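Local coordinates for protein TAU class glutathione s-transferase (Mangifera indica, PDB 5G5F) that probably catalyses the conjugation of glutathione to electrophilic compounds, as a dimeric plant glutathione transferase of the tau class, at residues L9-S14 and E36-K41; L24-V29 and P83-S88; K47-H52 and P64-L69; W169-E174 and P208-L213. All coordinates share one frame; numbering follows the deposited sequence.

Interaction 1 (L9-S14 and E36-K41); sequences LGAWPS and ETLGSK. With GSH (glutathione), chain B.
Pro-13 offers the CG corner of its ring to Leu-38 CD1 at 4.3 Å, while its own CD sits 3.2 Å above one face of the Trp-12 indole, displaced toward the ring's rim; the same indole makes a cation-pi contact with Lys-212. Leu-38 CD1 also meets the methyl of Ala-11, 4.1 Å from CB, and alanine's small side chain suits this close pass of the two loops. Behind them the backbone N of Glu-36 donates to Gly-10 O, extending the pairing of strands 6-10 and 32-35. The bond is bent at the hydrogen, with an N-H...O angle of 135°, and its refined length is doubtfully short. Glu-36 CB and CG lie beside the same carbonyl oxygen, and the bend at chi2 (-69°) then turns the carboxylate so that OE2 hydrogen-bonds with Ser-42 OG. Gly-39 fits the type II turn from Thr-37 to Ser-40 because a beta carbon would press on the carbonyl oxygen of Leu-38. Ser-14, the N-cap of helix 15-26, holds OG opposite its backbone N (chi1 170°); OG lies beside glutathione SG2 and makes the capping hydrogen bond with Val-17 N. Such a serine beside the thiol, after the first strand of a thioredoxin-like domain, is characteristic of the tau-class glutathione site.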
loop_
_atom_site.group_PDB
_atom_site.type_symbol
_atom_site.label_atom_id
_atom_site.label_comp_id
_atom_site.label_asym_id
_atom_site.label_seq_id
_atom_site.Cartn_x
_atom_site.Cartn_y
_atom_site.Cartn_z
ATOM N N LEU A 9 13.650 3.245 13.877
ATOM C CA LEU A 9 12.720 3.761 14.874
ATOM C C LEU A 9 11.527 2.825 14.988
ATOM O O LEU A 9 10.824 2.599 14.007
ATOM C CB LEU A 9 12.244 5.168 14.507
ATOM C CG LEU A 9 13.300 6.262 14.354
ATOM C CD1 LEU A 9 12.640 7.630 14.263
ATOM C CD2 LEU A 9 14.291 6.216 15.501
ATOM N N GLY A 10 11.293 2.280 16.175
ATOM C CA GLY A 10 10.163 1.391 16.356
ATOM C C GLY A 10 9.827 1.032 17.788
ATOM O O GLY A 10 10.191 1.737 18.728
ATOM N N ALA A 11 9.108 -0.074 17.939
ATOM C CA ALA A 11 8.764 -0.615 19.246
ATOM C C ALA A 11 8.791 -2.133 19.163
ATOM O O ALA A 11 8.358 -2.712 18.167
ATOM C CB ALA A 11 7.400 -0.122 19.697
ATOM N N TRP A 12 9.295 -2.774 20.211
ATOM C CA TRP A 12 9.482 -4.222 20.204
ATOM C C TRP A 12 8.210 -5.061 19.949
ATOM O O TRP A 12 8.308 -6.130 19.349
ATOM C CB TRP A 12 10.139 -4.667 21.520
ATOM C CG TRP A 12 9.224 -4.647 22.698
ATOM C CD1 TRP A 12 9.058 -3.631 23.593
ATOM C CD2 TRP A 12 8.332 -5.691 23.105
ATOM N NE1 TRP A 12 8.119 -3.979 24.534
ATOM C CE2 TRP A 12 7.658 -5.239 24.254
ATOM C CE3 TRP A 12 8.037 -6.965 22.606
ATOM C CZ2 TRP A 12 6.709 -6.014 24.913
ATOM C CZ3 TRP A 12 7.095 -7.732 23.263
ATOM C CH2 TRP A 12 6.444 -7.256 24.405
ATOM N N PRO A 13 7.016 -4.604 20.394
ATOM C CA PRO A 13 5.905 -5.522 20.124
ATOM C C PRO A 13 5.224 -5.276 18.780
ATOM O O PRO A 13 4.247 -5.951 18.454
ATOM C CB PRO A 13 4.943 -5.230 21.271
ATOM C CG PRO A 13 5.113 -3.774 21.499
ATOM C CD PRO A 13 6.569 -3.464 21.222
ATOM N N SER A 14 5.733 -4.319 18.014
ATOM C CA SER A 14 5.132 -3.969 16.733
ATOM C C SER A 14 5.459 -4.992 15.649
ATOM O O SER A 14 6.628 -5.285 15.400
ATOM C CB SER A 14 5.597 -2.583 16.295
ATOM O OG SER A 14 5.220 -2.323 14.954
ATOM N N GLU A 36 10.309 3.127 20.859
ATOM C CA GLU A 36 9.297 4.139 21.131
ATOM C C GLU A 36 8.540 3.811 22.412
ATOM O O GLU A 36 7.998 2.718 22.554
ATOM C CB GLU A 36 8.320 4.250 19.957
ATOM C CG GLU A 36 8.873 4.988 18.755
ATOM C CD GLU A 36 9.072 6.463 19.031
ATOM O OE1 GLU A 36 8.265 7.037 19.794
ATOM O OE2 GLU A 36 10.033 7.048 18.491
ATOM N N THR A 37 8.521 4.749 23.353
ATOM C CA THR A 37 7.690 4.585 24.536
ATOM C C THR A 37 6.234 4.819 24.150
ATOM O O THR A 37 5.806 5.943 23.890
ATOM C CB THR A 37 8.134 5.516 25.694
ATOM O OG1 THR A 37 7.260 5.352 26.819
ATOM C CG2 THR A 37 8.201 6.978 25.263
ATOM N N LEU A 38 5.484 3.727 24.080
ATOM C CA LEU A 38 4.112 3.780 23.597
ATOM C C LEU A 38 3.205 4.471 24.601
ATOM O O LEU A 38 3.206 4.148 25.788
ATOM C CB LEU A 38 3.600 2.374 23.274
ATOM C CG LEU A 38 4.349 1.745 22.094
ATOM C CD1 LEU A 38 3.909 0.310 21.798
ATOM C CD2 LEU A 38 4.211 2.622 20.855
ATOM N N GLY A 39 2.427 5.424 24.099
ATOM C CA GLY A 39 1.679 6.338 24.937
ATOM C C GLY A 39 2.069 7.756 24.565
ATOM O O GLY A 39 1.275 8.686 24.694
ATOM N N SER A 40 3.306 7.911 24.099
ATOM C CA SER A 40 3.806 9.195 23.615
ATOM C C SER A 40 4.711 8.978 22.405
ATOM O O SER A 40 5.126 7.856 22.125
ATOM C CB SER A 40 4.557 9.940 24.723
ATOM O OG SER A 40 5.622 9.158 25.237
ATOM N N LYS A 41 5.009 10.051 21.681
ATOM C CA LYS A 41 5.833 9.938 20.485
ATOM C C LYS A 41 7.106 10.765 20.603
ATOM O O LYS A 41 7.060 11.956 20.912
ATOM C CB LYS A 41 5.036 10.358 19.248
ATOM C CG LYS A 41 3.902 9.402 18.913
ATOM C CD LYS A 41 3.246 9.739 17.588
ATOM C CE LYS A 41 2.153 8.735 17.256
ATOM N NZ LYS A 41 0.795 9.340 17.292
HETATM N N1 GSH B . 1.243 1.176 7.536
HETATM C CA1 GSH B . 2.182 1.295 8.591
HETATM C C1 GSH B . 3.409 0.443 8.320
HETATM O O11 GSH B . 4.539 0.833 8.720
HETATM O O12 GSH B . 3.311 -0.660 7.696
HETATM C CB1 GSH B . 1.565 0.882 9.918
HETATM C CG1 GSH B . 2.372 1.507 11.059
HETATM C CD1 GSH B . 1.685 1.301 12.394
HETATM O OE1 GSH B . 0.483 1.399 12.482
HETATM N N2 GSH B . 2.446 0.987 13.597
HETATM C CA2 GSH B . 1.667 0.858 14.817
HETATM C C2 GSH B . 1.971 2.058 15.687
HETATM O O2 GSH B . 2.304 1.934 16.850
HETATM C CB2 GSH B . 1.930 -0.346 15.568
HETATM S SG2 GSH B . 2.813 -1.511 14.602
HETATM N N3 GSH B . 1.867 3.331 15.034
HETATM C CA3 GSH B . 2.109 4.524 15.760
HETATM C C3 GSH B . 0.659 4.906 15.804
HETATM O O31 GSH B . -0.193 4.098 15.380
HETATM O O32 GSH B . 0.262 6.009 16.229
#

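Interaction 2 (L24-V29 and P83-S88); sequences LNVKSV and PSILPS
Val-26 and Ile-85 reach toward each other tip to tip, CG1 to CD1 at 3.6 Å, where helix 15-26 of the thioredoxin-like domain ends in a Schellman motif and meets the linker running from helix 68-78 to helix 90-115 of the helical domain. Val-26 sends CG1 to the side remote from its backbone N (chi1 172°), and that methyl also touches Pro-83 CB at 4.0 Å, although the valine and proline side chains slide past each other in opposite directions. Branched aliphatic residues fill this junction compactly. Lys-27, its chain bent at chi2 and chi4, passes slantwise across Ile-85, with CE 4.0 Å from CG1. Its CE thus packs against the isoleucine while the ammonium group reaches polar partners: a salt bridge to Asp-76 OD1 and a hydrogen bond to Trp-79 O accompany its bond to the linker. Because Asp-76 OD1 also accepts from Ile-85 N, one carboxylate ties lysine and linker together. A methionine in place of Lys-27 would probably leave Asp-76 without its charged mate and Pro-83 O without this donor. Lys-27 NZ donates to Pro-83 O at 2.6 Å, from above the carbonyl plane and with a C=O...N angle of 125°.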
loop_
_atom_site.group_PDB
_atom_site.type_symbol
_atom_site.label_atom_id
_atom_site.label_comp_id
_atom_site.label_asym_id
_atom_site.label_seq_id
_atom_site.Cartn_x
_atom_site.Cartn_y
_atom_site.Cartn_z
ATOM N N LEU A 24 16.339 -6.809 7.643
ATOM C CA LEU A 24 17.704 -6.380 7.922
ATOM C C LEU A 24 18.587 -7.568 8.290
ATOM O O LEU A 24 19.740 -7.649 7.864
ATOM C CB LEU A 24 17.720 -5.338 9.042
ATOM C CG LEU A 24 17.203 -3.949 8.659
ATOM C CD1 LEU A 24 17.028 -3.076 9.888
ATOM C CD2 LEU A 24 18.145 -3.287 7.666
ATOM N N ASN A 25 18.037 -8.492 9.073
ATOM C CA ASN A 25 18.765 -9.694 9.470
ATOM C C ASN A 25 19.112 -10.573 8.274
ATOM O O ASN A 25 20.230 -11.081 8.174
ATOM C CB ASN A 25 17.958 -10.500 10.490
ATOM C CG ASN A 25 17.857 -9.806 11.835
ATOM O OD1 ASN A 25 18.622 -8.888 12.132
ATOM N ND2 ASN A 25 16.910 -10.245 12.656
ATOM N N VAL A 26 18.148 -10.752 7.375
ATOM C CA VAL A 26 18.353 -11.535 6.160
ATOM C C VAL A 26 19.516 -10.976 5.348
ATOM O O VAL A 26 20.336 -11.723 4.811
ATOM C CB VAL A 26 17.084 -11.558 5.279
ATOM C CG1 VAL A 26 17.374 -12.210 3.937
ATOM C CG2 VAL A 26 15.952 -12.279 5.992
ATOM N N LYS A 27 19.591 -9.652 5.283
ATOM C CA LYS A 27 20.632 -8.972 4.526
ATOM C C LYS A 27 21.931 -8.842 5.319
ATOM O O LYS A 27 22.924 -8.327 4.805
ATOM C CB LYS A 27 20.148 -7.587 4.101
ATOM C CG LYS A 27 19.953 -7.423 2.608
ATOM C CD LYS A 27 18.811 -8.270 2.086
ATOM C CE LYS A 27 18.225 -7.652 0.830
ATOM N NZ LYS A 27 18.555 -8.431 -0.393
ATOM N N SER A 28 21.914 -9.313 6.564
ATOM C CA SER A 28 23.039 -9.150 7.487
ATOM C C SER A 28 23.443 -7.684 7.616
ATOM O O SER A 28 24.629 -7.362 7.693
ATOM C CB SER A 28 24.244 -9.985 7.046
ATOM O OG SER A 28 23.984 -11.372 7.179
ATOM N N VAL A 29 22.452 -6.801 7.628
ATOM C CA VAL A 29 22.700 -5.378 7.818
ATOM C C VAL A 29 22.553 -5.020 9.290
ATOM O O VAL A 29 21.484 -5.198 9.875
ATOM C CB VAL A 29 21.740 -4.511 6.982
ATOM C CG1 VAL A 29 21.858 -3.046 7.384
ATOM C CG2 VAL A 29 22.013 -4.690 5.498
ATOM N N PRO A 83 20.691 -11.886 -0.341
ATOM C CA PRO A 83 19.520 -12.714 -0.637
ATOM C C PRO A 83 18.288 -11.873 -0.938
ATOM O O PRO A 83 17.933 -10.990 -0.157
ATOM C CB PRO A 83 19.330 -13.519 0.649
ATOM C CG PRO A 83 20.702 -13.652 1.193
ATOM C CD PRO A 83 21.414 -12.373 0.845
ATOM N N SER A 84 17.652 -12.146 -2.072
ATOM C CA SER A 84 16.503 -11.370 -2.514
ATOM C C SER A 84 15.291 -11.595 -1.615
ATOM O O SER A 84 14.979 -12.728 -1.246
ATOM C CB SER A 84 16.158 -11.717 -3.961
ATOM O OG SER A 84 17.186 -11.293 -4.839
ATOM N N ILE A 85 14.618 -10.504 -1.265
ATOM C CA ILE A 85 13.429 -10.553 -0.422
ATOM C C ILE A 85 12.168 -10.615 -1.285
ATOM O O ILE A 85 11.126 -11.095 -0.848
ATOM C CB ILE A 85 13.366 -9.328 0.520
ATOM C CG1 ILE A 85 14.612 -9.277 1.404
ATOM C CG2 ILE A 85 12.122 -9.362 1.394
ATOM C CD1 ILE A 85 14.663 -10.379 2.438
ATOM N N LEU A 86 12.277 -10.133 -2.517
ATOM C CA LEU A 86 11.152 -10.124 -3.446
ATOM C C LEU A 86 11.349 -11.178 -4.532
ATOM O O LEU A 86 12.483 -11.549 -4.830
ATOM C CB LEU A 86 10.992 -8.731 -4.058
ATOM C CG LEU A 86 10.119 -7.784 -3.235
ATOM C CD1 LEU A 86 10.613 -6.361 -3.356
ATOM C CD2 LEU A 86 8.667 -7.880 -3.675
ATOM N N PRO A 87 10.245 -11.676 -5.121
ATOM C CA PRO A 87 10.397 -12.671 -6.186
ATOM C C PRO A 87 11.040 -12.045 -7.415
ATOM O O PRO A 87 10.945 -10.832 -7.593
ATOM C CB PRO A 87 8.956 -13.109 -6.489
ATOM C CG PRO A 87 8.098 -12.483 -5.433
ATOM C CD PRO A 87 8.838 -11.286 -4.937
ATOM N N SER A 88 11.687 -12.855 -8.244
ATOM C CA SER A 88 12.327 -12.339 -9.446
ATOM C C SER A 88 11.295 -12.041 -10.530
ATOM O O SER A 88 11.422 -11.067 -11.271
ATOM C CB SER A 88 13.371 -13.330 -9.967
ATOM O OG SER A 88 12.769 -14.558 -10.333
#

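Interaction 3 (K47-H52 and P64-L69); sequences KSNPVH and PICESL. With GSH (glutathione), chain B.
Cys-66 SG presses on the amide of Asn-49, 3.6 Å from CG, where the end of helix 43-48 packs on strand 63-66, the edge strand of the thioredoxin-like sheet that leads into the glutathione site. This side is tight: Pro-64 CB rests 3.4 Å from Ser-48 O, and the compact cysteine fits beneath the amide. Asn-49 forms an Asx motif, OD1 accepting from His-52 N, while ND2 binds Lys-54 O. A leucine in place of Asn-49 would probably leave His-52 N and Lys-54 O without these partners and set the following loop free to shift. Toward glutathione the contact is looser. Glu-67 OE2 approaches His-52 ND1 without a hydrogen bond, the ring and carboxylate planes 78° apart, and a water joins Asn-49 ND2 to Glu-67 OE2 by weak bonds. Phe-98 of the second subunit meets the His-52 ring, so the dimer partner borders this side. Glu-67, the N-cap of helix 68-78, bends at chi2 (-67°) and brings OE1 within 2.7 Å of glutathione N1, probably pairing charge with the ligand's amino group. The helix's first residue takes the ligand's alpha-carboxylate: Ser-68 N donates to O11 at 3.0 Å, and Ser-68 OG makes a very short bond to O12.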
loop_
_atom_site.group_PDB
_atom_site.type_symbol
_atom_site.label_atom_id
_atom_site.label_comp_id
_atom_site.label_asym_id
_atom_site.label_seq_id
_atom_site.Cartn_x
_atom_site.Cartn_y
_atom_site.Cartn_z
ATOM N N LYS A 47 10.116 14.211 13.865
ATOM C CA LYS A 47 10.955 14.758 12.802
ATOM C C LYS A 47 11.030 13.806 11.614
ATOM O O LYS A 47 10.934 14.226 10.461
ATOM C CB LYS A 47 12.374 15.042 13.306
ATOM C CG LYS A 47 12.517 16.176 14.309
ATOM C CD LYS A 47 13.985 16.353 14.688
ATOM C CE LYS A 47 14.187 17.466 15.701
ATOM N NZ LYS A 47 13.453 17.204 16.969
ATOM N N SER A 48 11.206 12.520 11.907
ATOM C CA SER A 48 11.463 11.519 10.876
ATOM C C SER A 48 10.204 11.104 10.126
ATOM O O SER A 48 10.279 10.687 8.976
ATOM C CB SER A 48 12.121 10.282 11.487
ATOM O OG SER A 48 13.348 10.618 12.111
ATOM N N ASN A 49 9.055 11.198 10.783
ATOM C CA ASN A 49 7.788 10.879 10.135
ATOM C C ASN A 49 6.701 11.865 10.546
ATOM O O ASN A 49 5.814 11.527 11.320
ATOM C CB ASN A 49 7.361 9.445 10.468
ATOM C CG ASN A 49 6.194 8.967 9.619
ATOM O OD1 ASN A 49 5.737 9.667 8.715
ATOM N ND2 ASN A 49 5.711 7.763 9.905
ATOM N N PRO A 50 6.772 13.099 10.026
ATOM C CA PRO A 50 5.791 14.128 10.385
ATOM C C PRO A 50 4.413 13.849 9.792
ATOM O O PRO A 50 3.400 14.273 10.349
ATOM C CB PRO A 50 6.390 15.402 9.787
ATOM C CG PRO A 50 7.210 14.921 8.639
ATOM C CD PRO A 50 7.775 13.598 9.068
ATOM N N VAL A 51 4.386 13.131 8.675
ATOM C CA VAL A 51 3.152 12.874 7.944
ATOM C C VAL A 51 2.232 11.888 8.661
ATOM O O VAL A 51 1.059 12.180 8.894
ATOM C CB VAL A 51 3.454 12.341 6.530
ATOM C CG1 VAL A 51 2.195 11.790 5.889
ATOM C CG2 VAL A 51 4.072 13.435 5.671
ATOM N N HIS A 52 2.766 10.722 9.010
ATOM C CA HIS A 52 1.965 9.673 9.634
ATOM C C HIS A 52 2.224 9.557 11.129
ATOM O O HIS A 52 1.359 9.102 11.879
ATOM C CB HIS A 52 2.238 8.325 8.964
ATOM C CG HIS A 52 1.739 8.238 7.557
ATOM N ND1 HIS A 52 2.543 7.850 6.506
ATOM C CD2 HIS A 52 0.517 8.479 7.026
ATOM C CE1 HIS A 52 1.840 7.863 5.389
ATOM N NE2 HIS A 52 0.606 8.240 5.676
ATOM N N PRO A 64 15.114 9.420 6.189
ATOM C CA PRO A 64 13.996 8.590 6.651
ATOM C C PRO A 64 13.342 7.785 5.531
ATOM O O PRO A 64 13.167 8.289 4.423
ATOM C CB PRO A 64 13.005 9.615 7.223
ATOM C CG PRO A 64 13.773 10.901 7.345
ATOM C CD PRO A 64 14.799 10.854 6.263
ATOM N N ILE A 65 12.996 6.536 5.829
ATOM C CA ILE A 65 12.167 5.725 4.944
ATOM C C ILE A 65 10.991 5.189 5.752
ATOM O O ILE A 65 11.183 4.466 6.729
ATOM C CB ILE A 65 12.946 4.554 4.311
ATOM C CG1 ILE A 65 14.092 5.073 3.439
ATOM C CG2 ILE A 65 12.015 3.683 3.484
ATOM C CD1 ILE A 65 15.433 5.104 4.138
ATOM N N CYS A 66 9.778 5.552 5.349
ATOM C CA CYS A 66 8.588 5.212 6.122
ATOM C C CYS A 66 7.752 4.119 5.462
ATOM O O CYS A 66 7.967 3.785 4.294
ATOM C CB CYS A 66 7.734 6.462 6.349
ATOM S SG CYS A 66 8.605 7.810 7.186
ATOM N N GLU A 67 6.803 3.584 6.230
ATOM C CA GLU A 67 5.956 2.453 5.837
ATOM C C GLU A 67 6.772 1.171 5.694
ATOM O O GLU A 67 7.681 1.084 4.867
ATOM C CB GLU A 67 5.195 2.755 4.542
ATOM C CG GLU A 67 4.224 3.918 4.660
ATOM C CD GLU A 67 3.065 3.613 5.590
ATOM O OE1 GLU A 67 2.581 2.462 5.579
ATOM O OE2 GLU A 67 2.636 4.526 6.328
ATOM N N SER A 68 6.424 0.179 6.509
ATOM C CA SER A 68 7.183 -1.066 6.627
ATOM C C SER A 68 7.386 -1.797 5.302
ATOM O O SER A 68 8.484 -2.271 5.015
ATOM C CB SER A 68 6.492 -2.003 7.620
ATOM O OG SER A 68 5.154 -2.257 7.232
ATOM N N LEU A 69 6.330 -1.891 4.501
ATOM C CA LEU A 69 6.407 -2.601 3.229
ATOM C C LEU A 69 7.282 -1.855 2.227
ATOM O O LEU A 69 7.929 -2.467 1.377
ATOM C CB LEU A 69 5.007 -2.824 2.654
ATOM C CG LEU A 69 4.171 -3.882 3.377
ATOM C CD1 LEU A 69 2.854 -4.114 2.656
ATOM C CD2 LEU A 69 4.949 -5.185 3.514
HETATM N N1 GSH B . 1.243 1.176 7.536
HETATM C CA1 GSH B . 2.182 1.295 8.591
HETATM C C1 GSH B . 3.409 0.443 8.320
HETATM O O11 GSH B . 4.539 0.833 8.720
HETATM O O12 GSH B . 3.311 -0.660 7.696
HETATM C CB1 GSH B . 1.565 0.882 9.918
HETATM C CG1 GSH B . 2.372 1.507 11.059
HETATM C CD1 GSH B . 1.685 1.301 12.394
HETATM O OE1 GSH B . 0.483 1.399 12.482
HETATM N N2 GSH B . 2.446 0.987 13.597
HETATM C CA2 GSH B . 1.667 0.858 14.817
HETATM C C2 GSH B . 1.971 2.058 15.687
HETATM O O2 GSH B . 2.304 1.934 16.850
HETATM C CB2 GSH B . 1.930 -0.346 15.568
HETATM S SG2 GSH B . 2.813 -1.511 14.602
HETATM N N3 GSH B . 1.867 3.331 15.034
HETATM C CA3 GSH B . 2.109 4.524 15.760
HETATM C C3 GSH B . 0.659 4.906 15.804
HETATM O O31 GSH B . -0.193 4.098 15.380
HETATM O O32 GSH B . 0.262 6.009 16.229
HETATM O O HOH W 1 5.064 5.899 8.284
#

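Interaction 4 (W169-E174 and P208-L213); sequences WLRVTE and PETEKL
Helices 167-177 and 210-219 come nearest at Val-172 and Thr-210, whose CA atoms are 6.2 Å apart, so the second helix meets its neighbour with its first turn, just after the N-cap Glu-209. Leu-213 makes apolar contacts with both Trp-169 and Val-172. Both of its methyl groups lie on the same face of the Trp-169 indole: CD1 stands 4.2 Å from the centroid of the five-membered ring, only 3° off the ring normal, as a CH-pi contact, while CD2 sits nearer the rim, 3.7 Å from CZ2. Although the Trp-169 side chain sets out away from the other helix, its chi1 of -81° brings the broad ring back toward Leu-213; a leucine suits this place because its two branches can spread over a flat surface. Next to the indole, Val-172 CG2 fits between Leu-213 CB at 3.7 Å and Thr-210 O at 3.6 Å, the valine and leucine side chains crossing at about a right angle. At the outer border the Arg-171 guanidinium turns one face to Thr-210, whose CB lies above it; the modelled approach of NH1 to OG1 is too close and too poorly angled to count as a hydrogen bond. Within helix 167-177, Trp-169 O accepts from both Thr-173 N and Thr-173 OG1, which reach it from opposite faces of its plane. The indole NE1 hydrogen-bonds to Pro-13 O, from the loop between strand 6-10 and helix 15-26, while the ring touches Phe-216 and Ala-217 farther along helix 210-219 and packs on Tyr-108 of helix 90-115.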
loop_
_atom_site.group_PDB
_atom_site.type_symbol
_atom_site.label_atom_id
_atom_site.label_comp_id
_atom_site.label_asym_id
_atom_site.label_seq_id
_atom_site.Cartn_x
_atom_site.Cartn_y
_atom_site.Cartn_z
ATOM N N TRP A 169 1.140 -11.968 17.524
ATOM C CA TRP A 169 -0.158 -11.387 17.842
ATOM C C TRP A 169 -1.289 -12.353 17.512
ATOM O O TRP A 169 -2.360 -12.295 18.115
ATOM C CB TRP A 169 -0.353 -10.067 17.095
ATOM C CG TRP A 169 0.314 -8.920 17.771
ATOM C CD1 TRP A 169 1.420 -8.243 17.346
ATOM C CD2 TRP A 169 -0.070 -8.321 19.013
ATOM N NE1 TRP A 169 1.741 -7.253 18.243
ATOM C CE2 TRP A 169 0.842 -7.281 19.275
ATOM C CE3 TRP A 169 -1.101 -8.562 19.926
ATOM C CZ2 TRP A 169 0.754 -6.482 20.413
ATOM C CZ3 TRP A 169 -1.186 -7.770 21.054
ATOM C CH2 TRP A 169 -0.265 -6.742 21.288
ATOM N N LEU A 170 -1.047 -13.241 16.554
ATOM C CA LEU A 170 -2.020 -14.271 16.224
ATOM C C LEU A 170 -2.162 -15.250 17.384
ATOM O O LEU A 170 -3.274 -15.593 17.783
ATOM C CB LEU A 170 -1.621 -15.013 14.948
ATOM C CG LEU A 170 -2.603 -16.092 14.481
ATOM C CD1 LEU A 170 -4.012 -15.526 14.344
ATOM C CD2 LEU A 170 -2.140 -16.715 13.172
ATOM N N ARG A 171 -1.029 -15.688 17.929
ATOM C CA ARG A 171 -1.028 -16.633 19.041
ATOM C C ARG A 171 -1.603 -16.006 20.309
ATOM O O ARG A 171 -2.136 -16.707 21.170
ATOM C CB ARG A 171 0.387 -17.152 19.306
ATOM C CG ARG A 171 0.828 -18.254 18.354
ATOM C CD ARG A 171 2.153 -18.866 18.783
ATOM N NE ARG A 171 2.044 -19.558 20.066
ATOM C CZ ARG A 171 3.011 -19.600 20.978
ATOM N NH1 ARG A 171 4.166 -18.988 20.753
ATOM N NH2 ARG A 171 2.821 -20.253 22.116
ATOM N N VAL A 172 -1.487 -14.688 20.421
ATOM C CA VAL A 172 -2.110 -13.962 21.520
ATOM C C VAL A 172 -3.624 -14.016 21.368
ATOM O O VAL A 172 -4.348 -14.314 22.319
ATOM C CB VAL A 172 -1.644 -12.493 21.577
ATOM C CG1 VAL A 172 -2.539 -11.682 22.500
ATOM C CG2 VAL A 172 -0.192 -12.413 22.025
ATOM N N THR A 173 -4.093 -13.739 20.154
ATOM C CA THR A 173 -5.518 -13.758 19.848
ATOM C C THR A 173 -6.106 -15.154 20.048
ATOM O O THR A 173 -7.245 -15.298 20.489
ATOM C CB THR A 173 -5.783 -13.289 18.401
ATOM O OG1 THR A 173 -5.206 -11.993 18.204
ATOM C CG2 THR A 173 -7.278 -13.216 18.121
ATOM N N GLU A 174 -5.317 -16.179 19.736
ATOM C CA GLU A 174 -5.765 -17.563 19.878
ATOM C C GLU A 174 -6.022 -17.945 21.333
ATOM O O GLU A 174 -7.050 -18.545 21.651
ATOM C CB GLU A 174 -4.739 -18.521 19.265
ATOM C CG GLU A 174 -4.639 -18.442 17.748
ATOM C CD GLU A 174 -3.615 -19.403 17.178
ATOM O OE1 GLU A 174 -2.659 -19.755 17.902
ATOM O OE2 GLU A 174 -3.766 -19.808 16.007
ATOM N N PRO A 208 8.861 -11.914 19.394
ATOM C CA PRO A 208 8.644 -11.808 20.843
ATOM C C PRO A 208 7.927 -13.015 21.435
ATOM O O PRO A 208 7.176 -13.691 20.732
ATOM C CB PRO A 208 7.773 -10.553 20.980
ATOM C CG PRO A 208 7.990 -9.791 19.720
ATOM C CD PRO A 208 8.187 -10.828 18.664
ATOM N N GLU A 209 8.162 -13.276 22.718
ATOM C CA GLU A 209 7.457 -14.337 23.426
ATOM C C GLU A 209 5.961 -14.049 23.443
ATOM O O GLU A 209 5.543 -12.892 23.468
ATOM C CB GLU A 209 7.986 -14.480 24.853
ATOM C CG GLU A 209 9.303 -15.223 24.958
ATOM C CD GLU A 209 9.890 -15.163 26.352
ATOM O OE1 GLU A 209 9.113 -15.039 27.323
ATOM O OE2 GLU A 209 11.127 -15.245 26.479
ATOM N N THR A 210 5.158 -15.107 23.430
ATOM C CA THR A 210 3.711 -14.970 23.300
ATOM C C THR A 210 3.055 -14.383 24.547
ATOM O O THR A 210 2.333 -13.390 24.463
ATOM C CB THR A 210 3.055 -16.323 22.982
ATOM O OG1 THR A 210 3.501 -16.773 21.698
ATOM C CG2 THR A 210 1.541 -16.188 22.963
ATOM N N GLU A 211 3.302 -14.998 25.701
ATOM C CA GLU A 211 2.724 -14.520 26.954
ATOM C C GLU A 211 3.266 -13.134 27.290
ATOM O O GLU A 211 2.595 -12.327 27.932
ATOM C CB GLU A 211 3.009 -15.505 28.092
ATOM C CG GLU A 211 2.395 -15.121 29.435
ATOM C CD GLU A 211 0.874 -15.152 29.434
ATOM O OE1 GLU A 211 0.280 -15.744 28.507
ATOM O OE2 GLU A 211 0.271 -14.574 30.363
ATOM N N LYS A 212 4.486 -12.867 26.838
ATOM C CA LYS A 212 5.093 -11.551 26.969
ATOM C C LYS A 212 4.323 -10.518 26.146
ATOM O O LYS A 212 4.062 -9.408 26.612
ATOM C CB LYS A 212 6.557 -11.608 26.537
ATOM C CG LYS A 212 7.214 -10.265 26.326
ATOM C CD LYS A 212 8.562 -10.448 25.657
ATOM C CE LYS A 212 9.319 -9.145 25.597
ATOM N NZ LYS A 212 10.589 -9.287 24.832
ATOM N N LEU A 213 3.961 -10.893 24.922
ATOM C CA LEU A 213 3.100 -10.065 24.084
ATOM C C LEU A 213 1.723 -9.922 24.719
ATOM O O LEU A 213 1.127 -8.842 24.708
ATOM C CB LEU A 213 2.969 -10.662 22.681
ATOM C CG LEU A 213 3.797 -10.038 21.557
ATOM C CD1 LEU A 213 3.447 -10.677 20.223
ATOM C CD2 LEU A 213 3.572 -8.539 21.508
#

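Interactions 1 and 3 build the glutathione site from two sides, their centres 14 Å apart: 9-14 and 36-41 border the thiol and glycyl end, while 64-69 holds the gamma-glutamyl end. They touch directly, Leu-9 CD1 lying 3.7 Å from Ser-48 OG. Interaction 4 joins the helical domain to this site, since Trp-169 NE1 is 2.8 Å from Pro-13 O and Leu-213 CD2 packs 3.6 Å from Pro-13 CB; the indole side chain comes about 7 Å from glutathione. Interaction 2 is a separate junction between the domains, on the opposite side of the chain's centre from interaction 4, 26 Å away between centres, and Ile-85 remains about 14 Å from the ligand.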